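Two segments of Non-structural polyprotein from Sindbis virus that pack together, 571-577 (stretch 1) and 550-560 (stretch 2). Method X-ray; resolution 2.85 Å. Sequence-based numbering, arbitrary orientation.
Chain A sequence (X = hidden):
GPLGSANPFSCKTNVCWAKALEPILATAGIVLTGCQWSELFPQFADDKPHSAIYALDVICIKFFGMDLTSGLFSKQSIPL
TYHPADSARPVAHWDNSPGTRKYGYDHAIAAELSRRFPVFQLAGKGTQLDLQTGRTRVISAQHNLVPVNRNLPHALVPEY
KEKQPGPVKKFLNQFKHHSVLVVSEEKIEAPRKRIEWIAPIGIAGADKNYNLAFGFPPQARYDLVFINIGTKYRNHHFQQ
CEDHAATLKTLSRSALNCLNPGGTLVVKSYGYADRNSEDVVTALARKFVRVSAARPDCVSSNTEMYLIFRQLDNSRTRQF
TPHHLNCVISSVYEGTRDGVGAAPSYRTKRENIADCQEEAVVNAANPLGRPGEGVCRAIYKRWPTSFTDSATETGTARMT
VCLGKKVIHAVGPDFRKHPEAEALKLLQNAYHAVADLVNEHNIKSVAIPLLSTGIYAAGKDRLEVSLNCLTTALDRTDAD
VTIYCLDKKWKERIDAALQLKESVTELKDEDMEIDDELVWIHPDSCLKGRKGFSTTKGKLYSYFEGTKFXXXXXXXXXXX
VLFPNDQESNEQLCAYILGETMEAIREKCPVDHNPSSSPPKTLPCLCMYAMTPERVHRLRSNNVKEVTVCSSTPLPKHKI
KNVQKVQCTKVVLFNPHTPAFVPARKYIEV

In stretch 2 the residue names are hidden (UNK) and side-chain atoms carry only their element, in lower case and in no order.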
# COMPACT_ATOMS: atom_id res chain seq x y z
N GLU A 571 -0.97 14.81 19.38
CA GLU A 571 -1.35 15.61 20.53
C GLU A 571 -2.85 15.45 20.81
O GLU A 571 -3.27 15.23 21.96
CB GLU A 571 -1.03 17.08 20.29
CG GLU A 571 -0.99 17.90 21.57
CD GLU A 571 -0.82 19.38 21.30
OE1 GLU A 571 -0.74 19.77 20.11
OE2 GLU A 571 -0.75 20.16 22.29
N GLN A 572 -3.66 15.57 19.77
CA GLN A 572 -5.09 15.39 19.91
C GLN A 572 -5.42 13.95 20.31
O GLN A 572 -6.40 13.70 21.01
CB GLN A 572 -5.80 15.73 18.60
CG GLN A 572 -5.64 17.19 18.19
CD GLN A 572 -5.98 18.14 19.31
OE1 GLN A 572 -6.90 17.91 20.08
NE2 GLN A 572 -5.21 19.22 19.41
N LEU A 573 -4.60 13.01 19.87
CA LEU A 573 -4.80 11.62 20.23
C LEU A 573 -4.54 11.45 21.71
O LEU A 573 -5.21 10.67 22.38
CB LEU A 573 -3.89 10.70 19.42
CG LEU A 573 -3.95 9.20 19.76
CD1 LEU A 573 -5.35 8.64 19.56
CD2 LEU A 573 -2.95 8.42 18.93
N CYS A 574 -3.56 12.19 22.23
CA CYS A 574 -3.28 12.15 23.67
C CYS A 574 -4.48 12.68 24.42
O CYS A 574 -4.90 12.10 25.42
CB CYS A 574 -2.04 12.97 24.02
SG CYS A 574 -0.46 12.17 23.61
N ALA A 575 -5.05 13.78 23.93
CA ALA A 575 -6.27 14.32 24.51
C ALA A 575 -7.38 13.27 24.53
O ALA A 575 -8.10 13.14 25.52
CB ALA A 575 -6.72 15.54 23.72
N TYR A 576 -7.49 12.52 23.43
CA TYR A 576 -8.55 11.52 23.25
C TYR A 576 -8.39 10.36 24.23
O TYR A 576 -9.37 9.85 24.77
CB TYR A 576 -8.52 11.02 21.80
CG TYR A 576 -9.38 9.81 21.50
CD1 TYR A 576 -10.74 9.93 21.22
CD2 TYR A 576 -8.82 8.54 21.47
CE1 TYR A 576 -11.51 8.82 20.94
CE2 TYR A 576 -9.59 7.43 21.19
CZ TYR A 576 -10.93 7.57 20.92
OH TYR A 576 -11.69 6.45 20.65
N ILE A 577 -7.14 9.95 24.45
CA ILE A 577 -6.83 8.88 25.38
C ILE A 577 -7.30 9.27 26.78
O ILE A 577 -7.72 8.43 27.58
CB ILE A 577 -5.31 8.61 25.39
CG1 ILE A 577 -4.91 7.86 24.12
CG2 ILE A 577 -4.91 7.81 26.62
CD1 ILE A 577 -3.42 7.69 23.94
N UNK A 550 -11.90 -1.79 16.89
CA UNK A 550 -12.37 -1.06 15.72
C UNK A 550 -12.66 0.40 16.01
O UNK A 550 -12.21 1.27 15.27
n UNK A 550 -13.27 -0.91 12.79
c UNK A 550 -13.95 -0.33 11.81
c UNK A 550 -14.10 -1.08 13.88
c UNK A 550 -15.30 -0.58 13.52
n UNK A 550 -15.18 -0.13 12.23
c UNK A 550 -13.63 -1.71 15.15
N UNK A 551 -13.41 0.68 17.07
CA UNK A 551 -13.81 2.05 17.37
C UNK A 551 -12.58 2.92 17.60
O UNK A 551 -12.47 4.02 17.07
o UNK A 551 -15.94 4.54 16.85
n UNK A 551 -17.58 3.50 17.97
c UNK A 551 -15.34 3.43 18.89
c UNK A 551 -16.32 3.87 17.81
c UNK A 551 -14.72 2.08 18.60
N UNK A 552 -11.65 2.41 18.41
CA UNK A 552 -10.41 3.13 18.67
C UNK A 552 -9.69 3.42 17.36
O UNK A 552 -9.17 4.52 17.16
c UNK A 552 -9.52 2.33 19.61
N UNK A 553 -9.66 2.44 16.47
CA UNK A 553 -8.98 2.59 15.18
C UNK A 553 -9.62 3.69 14.32
O UNK A 553 -8.92 4.50 13.72
c UNK A 553 -8.98 1.28 14.43
N UNK A 554 -10.94 3.70 14.27
CA UNK A 554 -11.69 4.66 13.47
C UNK A 554 -11.40 6.07 13.95
O UNK A 554 -11.18 6.98 13.15
n UNK A 554 -17.38 2.99 12.55
c UNK A 554 -13.73 3.35 12.65
c UNK A 554 -14.99 2.71 13.21
c UNK A 554 -16.19 3.65 13.18
c UNK A 554 -13.19 4.40 13.59
N UNK A 555 -11.41 6.22 15.27
CA UNK A 555 -11.24 7.53 15.88
C UNK A 555 -9.84 8.08 15.66
O UNK A 555 -9.69 9.25 15.31
c UNK A 555 -11.58 7.46 17.38
c UNK A 555 -13.07 7.23 17.63
o UNK A 555 -13.45 6.92 18.78
o UNK A 555 -13.87 7.37 16.68
N UNK A 556 -8.82 7.24 15.84
CA UNK A 556 -7.44 7.64 15.53
C UNK A 556 -7.34 8.10 14.08
O UNK A 556 -6.69 9.10 13.77
c UNK A 556 -3.74 5.04 16.65
s UNK A 556 -5.37 4.39 16.98
c UNK A 556 -6.34 5.90 17.07
c UNK A 556 -6.49 6.46 15.68
N UNK A 557 -7.98 7.34 13.20
CA UNK A 557 -7.97 7.65 11.78
C UNK A 557 -8.57 9.03 11.52
O UNK A 557 -8.01 9.85 10.78
c UNK A 557 -8.74 6.58 11.01
N UNK A 558 -9.70 9.29 12.15
CA UNK A 558 -10.43 10.53 11.94
C UNK A 558 -9.63 11.70 12.47
O UNK A 558 -9.61 12.76 11.86
o UNK A 558 -14.38 10.45 13.48
c UNK A 558 -11.80 10.47 12.62
c UNK A 558 -14.10 11.48 12.83
c UNK A 558 -12.67 11.69 12.38
o UNK A 558 -14.94 12.36 12.55
N UNK A 559 -8.94 11.48 13.59
CA UNK A 559 -8.15 12.53 14.21
C UNK A 559 -7.02 12.90 13.25
O UNK A 559 -6.69 14.08 13.08
c UNK A 559 -8.28 11.49 17.98
c UNK A 559 -8.71 12.01 16.62
c UNK A 559 -6.52 13.07 16.07
c UNK A 559 -7.58 12.09 15.58
N UNK A 560 -6.44 11.90 12.60
CA UNK A 560 -5.40 12.11 11.60
C UNK A 560 -5.94 12.84 10.37
O UNK A 560 -5.23 13.61 9.73
c UNK A 560 -1.50 12.13 9.70
n UNK A 560 -0.58 10.98 9.93
c UNK A 560 -3.42 10.79 10.55
c UNK A 560 -4.81 10.77 11.19
c UNK A 560 -2.67 12.11 10.67

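Both stretches are helical, and their axes approach to 9.9 Å at an angle of 145° between N-to-C directions, so they run roughly antiparallel.

Position 550 carries one carbon and then a five-membered ring of three carbons and two nitrogens. It lies out of reach of stretch 1. This ring is that of histidine: His-550. Both ring nitrogens are hydrogen-bonded elsewhere in the structure.

Position 551 has three carbons, the third bearing one oxygen and one nitrogen. Its side chain comes no nearer to stretch 1 than 5.1 Å, from its second carbon to Tyr-576 OH. Its backbone O lies 4.4 Å from Tyr-576 OH. The side chain is an amide on a two-carbon stem, so the residue is Gln-551.

Position 552 has a single side-chain carbon, and its CA is 4.1 Å from Tyr-576 OH. The small side chain points sideways. This is Ala-552.

Position 553 also has one carbon. It points away from stretch 1 and makes no contact. This is Ala-553.

Position 554 shows four carbons in a row ending in nitrogen. The end of the chain leads away from stretch 1. This is Lys-554, and its NZ is hydrogen-bonded elsewhere in the structure.

Position 555 has two carbons, the second carrying two oxygens. It points toward stretch 1, and one oxygen lies 2.6 Å from Tyr-576 OH. A carboxylate on a one-carbon stem is aspartate: Asp-555. The close oxygen is OD2, and it accepts a hydrogen bond from the tyrosine hydroxyl.

Position 556 is an unbranched chain of two carbons, a sulfur and one carbon. Its second carbon lies 3.8 Å from Leu-573 CD1. The thioether identifies Met-556, and that carbon is CG. The backbones are nearest here, with Leu-573 CA 6.7 Å from Met-556 CA.

Position 557 has one carbon and is out of reach of stretch 1. This is Ala-557.

Position 558 has three carbons, the third with two oxygens. It does not reach stretch 1. The stem is one carbon longer than in aspartate, so this is Glu-558. Both oxygens are hydrogen-bonded elsewhere in the structure.

Position 559 has four carbons, forked at the first, with one arm two carbons long. It points toward stretch 1 and touches Gln-572, Leu-573 and Tyr-576. A fork at CB with unequal arms means Ile-559. Its CG2 lies 3.7 Å from Gln-572 CB. Its CD1 lies 3.9 Å from Tyr-576 CB and 4.1 Å from Leu-573 CA.

Position 560 has four carbons in a row ending in nitrogen. It is out of reach of stretch 1. This is Lys-560.

The contact is small, burying 320 Å² in all, and mostly apolar. Asp-555 and Ile-559, one helical turn apart, both point toward stretch 1 and both meet Tyr-576. The aspartate accepts a hydrogen bond from its hydroxyl, while the isoleucine packs against its CB. The CA-to-CB bond of Leu-573 points sideways, but the end of the side chain comes nearer and packs on Met-556 and Ile-559. The hydrogen bond thus joins the helices beside an apolar patch. It is the only one across the two stretches.

Stretch 2, residues 550-560: HQAAKDMAEIK
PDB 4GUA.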